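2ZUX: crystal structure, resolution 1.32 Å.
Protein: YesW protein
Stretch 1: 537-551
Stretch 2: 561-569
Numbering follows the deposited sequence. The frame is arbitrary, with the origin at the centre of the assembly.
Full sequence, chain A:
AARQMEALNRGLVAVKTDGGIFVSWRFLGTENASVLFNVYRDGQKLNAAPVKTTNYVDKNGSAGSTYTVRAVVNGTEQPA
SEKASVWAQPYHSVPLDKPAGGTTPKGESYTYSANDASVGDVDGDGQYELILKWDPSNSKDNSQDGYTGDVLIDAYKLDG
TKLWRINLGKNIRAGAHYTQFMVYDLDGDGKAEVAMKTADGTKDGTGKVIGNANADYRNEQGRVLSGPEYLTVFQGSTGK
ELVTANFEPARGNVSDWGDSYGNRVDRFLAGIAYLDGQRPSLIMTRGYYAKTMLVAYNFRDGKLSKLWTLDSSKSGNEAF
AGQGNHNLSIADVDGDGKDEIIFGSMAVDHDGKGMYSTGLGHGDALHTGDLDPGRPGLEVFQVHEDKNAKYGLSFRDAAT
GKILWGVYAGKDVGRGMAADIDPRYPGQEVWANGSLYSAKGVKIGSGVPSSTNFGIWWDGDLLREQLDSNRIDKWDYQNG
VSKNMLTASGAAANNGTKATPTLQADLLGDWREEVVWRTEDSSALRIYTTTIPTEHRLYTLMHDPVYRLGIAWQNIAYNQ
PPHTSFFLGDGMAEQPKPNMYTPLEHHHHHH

Stretch 1, residues 537-551: RLYTLMHDPVYRLGI
Stretch 2, residues 561-569: PPHTSFFLG

Stretch 1 runs as a loop from Arg537, passes through a 3-10 segment at 541-543, turns at Asp544 to Val546, and continues as a helix that includes 547-551. Stretch 2 has no regular helix or strand. The two stretches run in opposite directions: CA atoms pair Leu538 with Leu568 (9.3 Å), Val546 with Ser565 (5.0 Å), Tyr547 with Thr564 (4.7 Å) and Gly550 with Pro562 (4.8 Å). Together they bury 569 Å².

Pro562 gives up the most surface, 79 Å². Its backbone is extended (phi/psi -84/157), its ring is C-gamma endo, and its CB points toward the helix. Pro562 CB lies over one face of the Tyr547 ring, 4.1 Å from the ring centroid and 26° off the normal, a CH-pi contact. The apolar proline ring suits the face of this buried tyrosine. Pro562 CG is 3.5 Å from Tyr547 CE1 and 3.7 Å from Ile551 CD1. Tyr547 is t (chi1 -173°, chi2 97°). Ile551 is m,m, which brings its end nearer to the proline. Gly550 leaves room here: an ideal CB on it would sit only 3.3 Å from Pro562 CB.

Ser565 covers 60 Å² and supplies the polar link. It has phi/psi -72/-19 and chi1 p (69°). Its partner is Asp544, chi1 t (179°) and chi2 74°. Ser565 OG donates to Asp544 OD1 at 2.6 Å, and Ser565 N donates to Asp544 OD2 at 2.8 Å. A weak bond also joins Ser565 N to Asp544 OD1, at 3.5 Å. The same carboxylate caps the helix: Asp544 OD2 accepts from Tyr547 N at 3.0 Å and from Val546 N at 3.1 Å. An aspartate suits this place because its carboxylate accepts from both stretches. Val546, t, packs its CG2 3.5 Å from Ser565 CB.

Tyr547 covers 57 Å². Tyr547 CD1 also lies 4.1 Å from Thr564 CG2. Thr564 is p, and its OG1 donates to Phe566 O at 2.7 Å within its own stretch. Water 1 links the backbones, donating to Val546 O at 3.0 Å and accepting from His563 N at 2.9 Å.

Buried leucines extend the contact; their branched apolar ends pack together without needing polar partners. Leu538 (chi1 -74°, chi2 93°) places CD2 3.7 Å from Leu568 CG. Leu541, m,t, has CD2 4.2 Å from Leu568 CD1; Leu568 is t,t. The Phe566 ring (chi1 59°, chi2 92°) turns its edge to stretch 1. Phe566 CE1 is 4.2 Å from Leu538 CD2, and Phe566 CD2 is 3.4 Å from Asp544 OD1.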

ATOM      1  N   ARG A 537      21.112   9.153   2.446  1.00 13.93           N
ATOM      2  CA  ARG A 537      20.869   7.822   2.947  1.00 14.19           C
ATOM      3  C   ARG A 537      19.716   7.867   3.945  1.00 13.82           C
ATOM      4  O   ARG A 537      19.727   8.671   4.880  1.00 13.70           O
ATOM      5  CB  ARG A 537      22.127   7.308   3.647  1.00 15.12           C
ATOM      6  CG  ARG A 537      21.962   5.937   4.233  1.00 16.42           C
ATOM      7  CD  ARG A 537      23.302   5.394   4.679  1.00 15.98           C
ATOM      8  NE  ARG A 537      23.689   5.809   6.025  1.00 17.25           N
ATOM      9  CZ  ARG A 537      24.771   5.345   6.643  1.00 17.74           C
ATOM     10  NH1 ARG A 537      25.572   4.489   6.019  1.00 17.55           N
ATOM     11  NH2 ARG A 537      25.058   5.738   7.880  1.00 20.45           N
ATOM     12  N   LEU A 538      18.724   7.006   3.750  1.00 12.50           N
ATOM     13  CA  LEU A 538      17.651   6.867   4.733  1.00 12.24           C
ATOM     14  C   LEU A 538      17.381   5.398   4.944  1.00 12.12           C
ATOM     15  O   LEU A 538      17.619   4.594   4.046  1.00 12.38           O
ATOM     16  CB  LEU A 538      16.371   7.570   4.265  1.00 12.51           C
ATOM     17  CG  LEU A 538      16.370   9.094   4.322  1.00 13.68           C
ATOM     18  CD1 LEU A 538      16.814   9.713   3.013  1.00 17.18           C
ATOM     19  CD2 LEU A 538      14.990   9.600   4.701  1.00 17.41           C
ATOM     20  N   TYR A 539      16.900   5.039   6.128  1.00 11.54           N
ATOM     21  CA  TYR A 539      16.513   3.660   6.395  1.00 11.52           C
ATOM     22  C   TYR A 539      15.502   3.189   5.367  1.00 11.15           C
ATOM     23  O   TYR A 539      14.629   3.953   4.947  1.00 11.73           O
ATOM     24  CB  TYR A 539      15.919   3.521   7.794  1.00 12.58           C
ATOM     25  CG  TYR A 539      16.963   3.640   8.874  1.00 13.03           C
ATOM     26  CD1 TYR A 539      17.879   2.619   9.079  1.00 13.15           C
ATOM     27  CD2 TYR A 539      17.042   4.777   9.680  1.00 13.96           C
ATOM     28  CE1 TYR A 539      18.848   2.718  10.057  1.00 14.77           C
ATOM     29  CE2 TYR A 539      18.020   4.883  10.666  1.00 15.17           C
ATOM     30  CZ  TYR A 539      18.914   3.850  10.846  1.00 14.41           C
ATOM     31  OH  TYR A 539      19.886   3.942  11.821  1.00 15.87           O
ATOM     32  N   THR A 540      15.614   1.928   4.960  1.00 10.66           N
ATOM     33  CA  THR A 540      14.643   1.380   4.025  1.00 11.18           C
ATOM     34  C   THR A 540      13.232   1.694   4.524  1.00 10.54           C
ATOM     35  O   THR A 540      12.927   1.570   5.714  1.00 10.18           O
ATOM     36  CB  THR A 540      14.847  -0.130   3.766  1.00 11.65           C
ATOM     37  OG1 THR A 540      13.849  -0.571   2.832  1.00 12.71           O
ATOM     38  CG2 THR A 540      14.726  -0.961   5.041  1.00 11.52           C
ATOM     39  N   LEU A 541      12.379   2.137   3.610  1.00 10.23           N
ATOM     40  CA  LEU A 541      11.064   2.627   4.017  1.00 10.34           C
ATOM     41  C   LEU A 541      10.182   1.517   4.584  1.00  9.89           C
ATOM     42  O   LEU A 541       9.275   1.780   5.369  1.00  9.71           O
ATOM     43  CB  LEU A 541      10.383   3.360   2.860  1.00 10.29           C
ATOM     44  CG  LEU A 541      11.190   4.491   2.211  1.00 11.05           C
ATOM     45  CD1 LEU A 541      10.352   5.184   1.138  1.00 12.37           C
ATOM     46  CD2 LEU A 541      11.697   5.500   3.261  1.00 11.76           C
ATOM     47  N   MET A 542      10.487   0.272   4.221  1.00  9.82           N
ATOM     48  CA  MET A 542       9.756  -0.876   4.734  1.00 10.28           C
ATOM     49  C   MET A 542      10.060  -1.144   6.207  1.00 10.21           C
ATOM     50  O   MET A 542       9.413  -1.992   6.827  1.00 10.08           O
ATOM     51  CB  MET A 542      10.043  -2.112   3.880  1.00 10.52           C
ATOM     52  CG  MET A 542       9.530  -1.968   2.452  1.00 11.15           C
ATOM     53  SD  MET A 542       7.764  -1.645   2.281  1.00 10.95           S
ATOM     54  CE  MET A 542       7.160  -3.331   2.099  1.00 11.40           C
ATOM     55  N   HIS A 543      11.046  -0.434   6.766  1.00 10.30           N
ATOM     56  CA  HIS A 543      11.311  -0.487   8.206  1.00 10.78           C
ATOM     57  C   HIS A 543      10.725   0.713   8.960  1.00 11.58           C
ATOM     58  O   HIS A 543      10.961   0.876  10.162  1.00 12.47           O
ATOM     59  CB  HIS A 543      12.810  -0.601   8.486  1.00 10.89           C
ATOM     60  CG  HIS A 543      13.373  -1.975   8.297  1.00 11.25           C
ATOM     61  ND1 HIS A 543      12.609  -3.122   8.254  1.00 12.68           N
ATOM     62  CD2 HIS A 543      14.660  -2.378   8.204  1.00  9.45           C
ATOM     63  CE1 HIS A 543      13.404  -4.170   8.108  1.00  9.94           C
ATOM     64  NE2 HIS A 543      14.654  -3.742   8.091  1.00 13.75           N
ATOM     65  N   ASP A 544       9.971   1.557   8.259  1.00 11.33           N
ATOM     66  CA  ASP A 544       9.214   2.605   8.927  1.00 11.57           C
ATOM     67  C   ASP A 544       7.835   2.070   9.311  1.00 12.10           C
ATOM     68  O   ASP A 544       7.170   1.469   8.480  1.00 11.67           O
ATOM     69  CB  ASP A 544       9.044   3.828   8.037  1.00 11.38           C
ATOM     70  CG  ASP A 544       8.243   4.912   8.721  1.00 11.00           C
ATOM     71  OD1 ASP A 544       8.805   5.570   9.623  1.00 12.61           O
ATOM     72  OD2 ASP A 544       7.048   5.082   8.395  1.00 10.24           O
ATOM     73  N   PRO A 545       7.394   2.292  10.569  1.00 12.47           N
ATOM     74  CA  PRO A 545       6.130   1.720  11.047  1.00 13.38           C
ATOM     75  C   PRO A 545       4.841   2.187  10.376  1.00 13.48           C
ATOM     76  O   PRO A 545       3.848   1.490  10.505  1.00 16.11           O
ATOM     77  CB  PRO A 545       6.120   2.091  12.538  1.00 14.21           C
ATOM     78  CG  PRO A 545       7.020   3.273  12.643  1.00 15.11           C
ATOM     79  CD  PRO A 545       8.106   3.007  11.650  1.00 13.18           C
ATOM     80  N   VAL A 546       4.829   3.347   9.716  1.00 11.71           N
ATOM     81  CA  VAL A 546       3.636   3.819   8.993  1.00 10.97           C
ATOM     82  C   VAL A 546       3.734   3.483   7.499  1.00 10.36           C
ATOM     83  O   VAL A 546       2.735   3.081   6.873  1.00 10.41           O
ATOM     84  CB  VAL A 546       3.402   5.344   9.218  1.00 10.84           C
ATOM     85  CG1 VAL A 546       2.322   5.889   8.297  1.00 11.46           C
ATOM     86  CG2 VAL A 546       3.023   5.594  10.662  1.00 11.04           C
ATOM     87  N   TYR A 547       4.922   3.641   6.922  1.00  9.39           N
ATOM     88  CA  TYR A 547       5.113   3.316   5.516  1.00  9.38           C
ATOM     89  C   TYR A 547       4.832   1.839   5.255  1.00  9.46           C
ATOM     90  O   TYR A 547       4.129   1.491   4.303  1.00  9.38           O
ATOM     91  CB  TYR A 547       6.526   3.685   5.063  1.00  9.27           C
ATOM     92  CG  TYR A 547       6.736   3.526   3.573  1.00  8.46           C
ATOM     93  CD1 TYR A 547       6.626   4.611   2.716  1.00  8.48           C
ATOM     94  CD2 TYR A 547       7.045   2.282   3.034  1.00  8.45           C
ATOM     95  CE1 TYR A 547       6.809   4.459   1.339  1.00  7.66           C
ATOM     96  CE2 TYR A 547       7.230   2.114   1.673  1.00  7.99           C
ATOM     97  CZ  TYR A 547       7.122   3.201   0.840  1.00  8.10           C
ATOM     98  OH  TYR A 547       7.320   2.999  -0.504  1.00  8.74           O
ATOM     99  N   ARG A 548       5.393   0.960   6.082  1.00  9.33           N
ATOM    100  CA  ARG A 548       5.219  -0.480   5.863  1.00  9.21           C
ATOM    101  C   ARG A 548       3.745  -0.853   5.882  1.00  9.41           C
ATOM    102  O   ARG A 548       3.278  -1.688   5.097  1.00  9.36           O
ATOM    103  CB  ARG A 548       5.983  -1.292   6.916  1.00  9.77           C
ATOM    104  CG  ARG A 548       5.799  -2.813   6.815  1.00  9.34           C
ATOM    105  CD  ARG A 548       6.325  -3.293   5.483  1.00  9.52           C
ATOM    106  NE  ARG A 548       6.085  -4.709   5.176  1.00 10.59           N
ATOM    107  CZ  ARG A 548       5.028  -5.176   4.512  1.00 10.02           C
ATOM    108  NH1 ARG A 548       4.033  -4.364   4.156  1.00 10.21           N
ATOM    109  NH2 ARG A 548       4.946  -6.475   4.241  1.00  9.97           N
ATOM    110  N   LEU A 549       3.008  -0.246   6.804  1.00  8.89           N
ATOM    111  CA  LEU A 549       1.575  -0.497   6.897  1.00  9.49           C
ATOM    112  C   LEU A 549       0.829   0.066   5.692  1.00  8.87           C
ATOM    113  O   LEU A 549      -0.143  -0.536   5.246  1.00  8.73           O
ATOM    114  CB  LEU A 549       0.998   0.035   8.215  1.00  9.76           C
ATOM    115  CG  LEU A 549       1.650  -0.578   9.464  1.00 11.45           C
ATOM    116  CD1 LEU A 549       1.016   0.010  10.715  1.00 13.71           C
ATOM    117  CD2 LEU A 549       1.544  -2.094   9.475  1.00 13.39           C
ATOM    118  N   GLY A 550       1.291   1.202   5.171  1.00  8.78           N
ATOM    119  CA  GLY A 550       0.746   1.763   3.929  1.00  8.88           C
ATOM    120  C   GLY A 550       0.892   0.836   2.732  1.00  8.66           C
ATOM    121  O   GLY A 550      -0.018   0.737   1.895  1.00  8.37           O
ATOM    122  N   ILE A 551       2.009   0.122   2.661  1.00  8.25           N
ATOM    123  CA  ILE A 551       2.190  -0.835   1.571  1.00  8.68           C
ATOM    124  C   ILE A 551       1.178  -1.972   1.727  1.00  8.44           C
ATOM    125  O   ILE A 551       0.573  -2.405   0.745  1.00  9.06           O
ATOM    126  CB  ILE A 551       3.641  -1.351   1.483  1.00  8.56           C
ATOM    127  CG1 ILE A 551       4.608  -0.178   1.257  1.00  9.44           C
ATOM    128  CG2 ILE A 551       3.764  -2.403   0.382  1.00  9.57           C
ATOM    129  CD1 ILE A 551       4.221   0.788   0.135  1.00  9.58           C
ATOM    130  N   PRO A 561      -1.395   6.466  -1.944  1.00  8.41           N
ATOM    131  CA  PRO A 561       0.050   6.360  -1.799  1.00  8.85           C
ATOM    132  C   PRO A 561       0.491   6.248  -0.342  1.00  8.64           C
ATOM    133  O   PRO A 561      -0.228   6.688   0.560  1.00  8.71           O
ATOM    134  CB  PRO A 561       0.560   7.677  -2.402  1.00  9.23           C
ATOM    135  CG  PRO A 561      -0.562   8.652  -2.178  1.00  9.18           C
ATOM    136  CD  PRO A 561      -1.810   7.827  -2.359  1.00  8.74           C
ATOM    137  N   PRO A 562       1.667   5.659  -0.108  1.00  8.26           N
ATOM    138  CA  PRO A 562       2.156   5.490   1.256  1.00  8.58           C
ATOM    139  C   PRO A 562       2.863   6.725   1.797  1.00  8.68           C
ATOM    140  O   PRO A 562       3.363   7.561   1.033  1.00  8.89           O
ATOM    141  CB  PRO A 562       3.131   4.322   1.125  1.00  8.48           C
ATOM    142  CG  PRO A 562       3.689   4.476  -0.272  1.00  8.47           C
ATOM    143  CD  PRO A 562       2.570   5.055  -1.109  1.00  8.29           C
ATOM    144  N   HIS A 563       2.899   6.818   3.125  1.00  8.69           N
ATOM    145  CA  HIS A 563       3.567   7.896   3.842  1.00  9.51           C
ATOM    146  C   HIS A 563       4.467   7.351   4.935  1.00  9.81           C
ATOM    147  O   HIS A 563       4.271   6.239   5.415  1.00  9.61           O
ATOM    148  CB  HIS A 563       2.519   8.825   4.454  1.00  9.98           C
ATOM    149  CG  HIS A 563       1.912   9.752   3.458  1.00 10.26           C
ATOM    150  ND1 HIS A 563       0.702   9.521   2.840  1.00 12.53           N
ATOM    151  CD2 HIS A 563       2.385  10.909   2.945  1.00 11.42           C
ATOM    152  CE1 HIS A 563       0.457  10.504   1.989  1.00 10.05           C
ATOM    153  NE2 HIS A 563       1.463  11.357   2.035  1.00 14.58           N
ATOM    154  N   THR A 564       5.455   8.146   5.327  1.00 10.00           N
ATOM    155  CA  THR A 564       6.335   7.787   6.437  1.00 10.07           C
ATOM    156  C   THR A 564       5.796   8.344   7.764  1.00 10.26           C
ATOM    157  O   THR A 564       5.018   9.309   7.790  1.00 10.57           O
ATOM    158  CB  THR A 564       7.767   8.300   6.183  1.00 10.16           C
ATOM    159  OG1 THR A 564       7.712   9.673   5.797  1.00  9.94           O
ATOM    160  CG2 THR A 564       8.431   7.504   5.075  1.00 10.58           C
ATOM    161  N   SER A 565       6.223   7.732   8.867  1.00 10.60           N
ATOM    162  CA  SER A 565       5.818   8.179  10.200  1.00 11.76           C
ATOM    163  C   SER A 565       6.475   9.494  10.605  1.00 11.66           C
ATOM    164  O   SER A 565       5.998  10.162  11.537  1.00 13.14           O
ATOM    165  CB  SER A 565       6.164   7.112  11.239  1.00 11.92           C
ATOM    166  OG  SER A 565       7.562   6.986  11.406  1.00 12.86           O
ATOM    167  N   PHE A 566       7.573   9.826   9.926  1.00 11.48           N
ATOM    168  CA  PHE A 566       8.350  11.030  10.181  1.00 11.60           C
ATOM    169  C   PHE A 566       8.266  11.926   8.947  1.00 11.41           C
ATOM    170  O   PHE A 566       7.882  11.473   7.858  1.00 11.53           O
ATOM    171  CB  PHE A 566       9.814  10.663  10.483  1.00 11.89           C
ATOM    172  CG  PHE A 566      10.481   9.908   9.369  1.00 11.07           C
ATOM    173  CD1 PHE A 566      11.195  10.582   8.381  1.00 12.52           C
ATOM    174  CD2 PHE A 566      10.349   8.526   9.273  1.00 11.36           C
ATOM    175  CE1 PHE A 566      11.791   9.894   7.330  1.00 13.56           C
ATOM    176  CE2 PHE A 566      10.946   7.829   8.217  1.00 12.29           C
ATOM    177  CZ  PHE A 566      11.657   8.519   7.244  1.00 13.04           C
ATOM    178  N   PHE A 567       8.621  13.197   9.109  1.00 11.20           N
ATOM    179  CA  PHE A 567       8.670  14.104   7.982  1.00 11.40           C
ATOM    180  C   PHE A 567       9.919  13.819   7.157  1.00 11.32           C
ATOM    181  O   PHE A 567      11.047  14.029   7.616  1.00 11.84           O
ATOM    182  CB  PHE A 567       8.646  15.572   8.418  1.00 11.18           C
ATOM    183  CG  PHE A 567       8.892  16.525   7.285  1.00 11.18           C
ATOM    184  CD1 PHE A 567       7.931  16.692   6.290  1.00 12.28           C
ATOM    185  CD2 PHE A 567      10.085  17.235   7.197  1.00 11.84           C
ATOM    186  CE1 PHE A 567       8.157  17.542   5.218  1.00 12.51           C
ATOM    187  CE2 PHE A 567      10.314  18.099   6.132  1.00 12.35           C
ATOM    188  CZ  PHE A 567       9.342  18.254   5.142  1.00 12.26           C
ATOM    189  N   LEU A 568       9.705  13.305   5.951  1.00 11.27           N
ATOM    190  CA  LEU A 568      10.763  13.086   4.982  1.00 11.32           C
ATOM    191  C   LEU A 568      10.594  14.178   3.943  1.00 11.35           C
ATOM    192  O   LEU A 568       9.626  14.191   3.192  1.00 11.14           O
ATOM    193  CB  LEU A 568      10.630  11.698   4.350  1.00 11.58           C
ATOM    194  CG  LEU A 568      11.837  11.120   3.602  1.00 11.19           C
ATOM    195  CD1 LEU A 568      11.555   9.672   3.192  1.00 11.96           C
ATOM    196  CD2 LEU A 568      12.216  11.956   2.381  1.00 11.92           C
ATOM    197  N   GLY A 569      11.520  15.121   3.922  1.00 11.27           N
ATOM    198  CA  GLY A 569      11.403  16.224   2.986  1.00 11.64           C
ATOM    199  C   GLY A 569      12.479  17.253   3.193  1.00 11.94           C
ATOM    200  O   GLY A 569      13.393  17.054   4.000  1.00 11.77           O
TER
HETATM  201  O   HOH W   1       1.503   4.892   4.780  1.00  9.62           O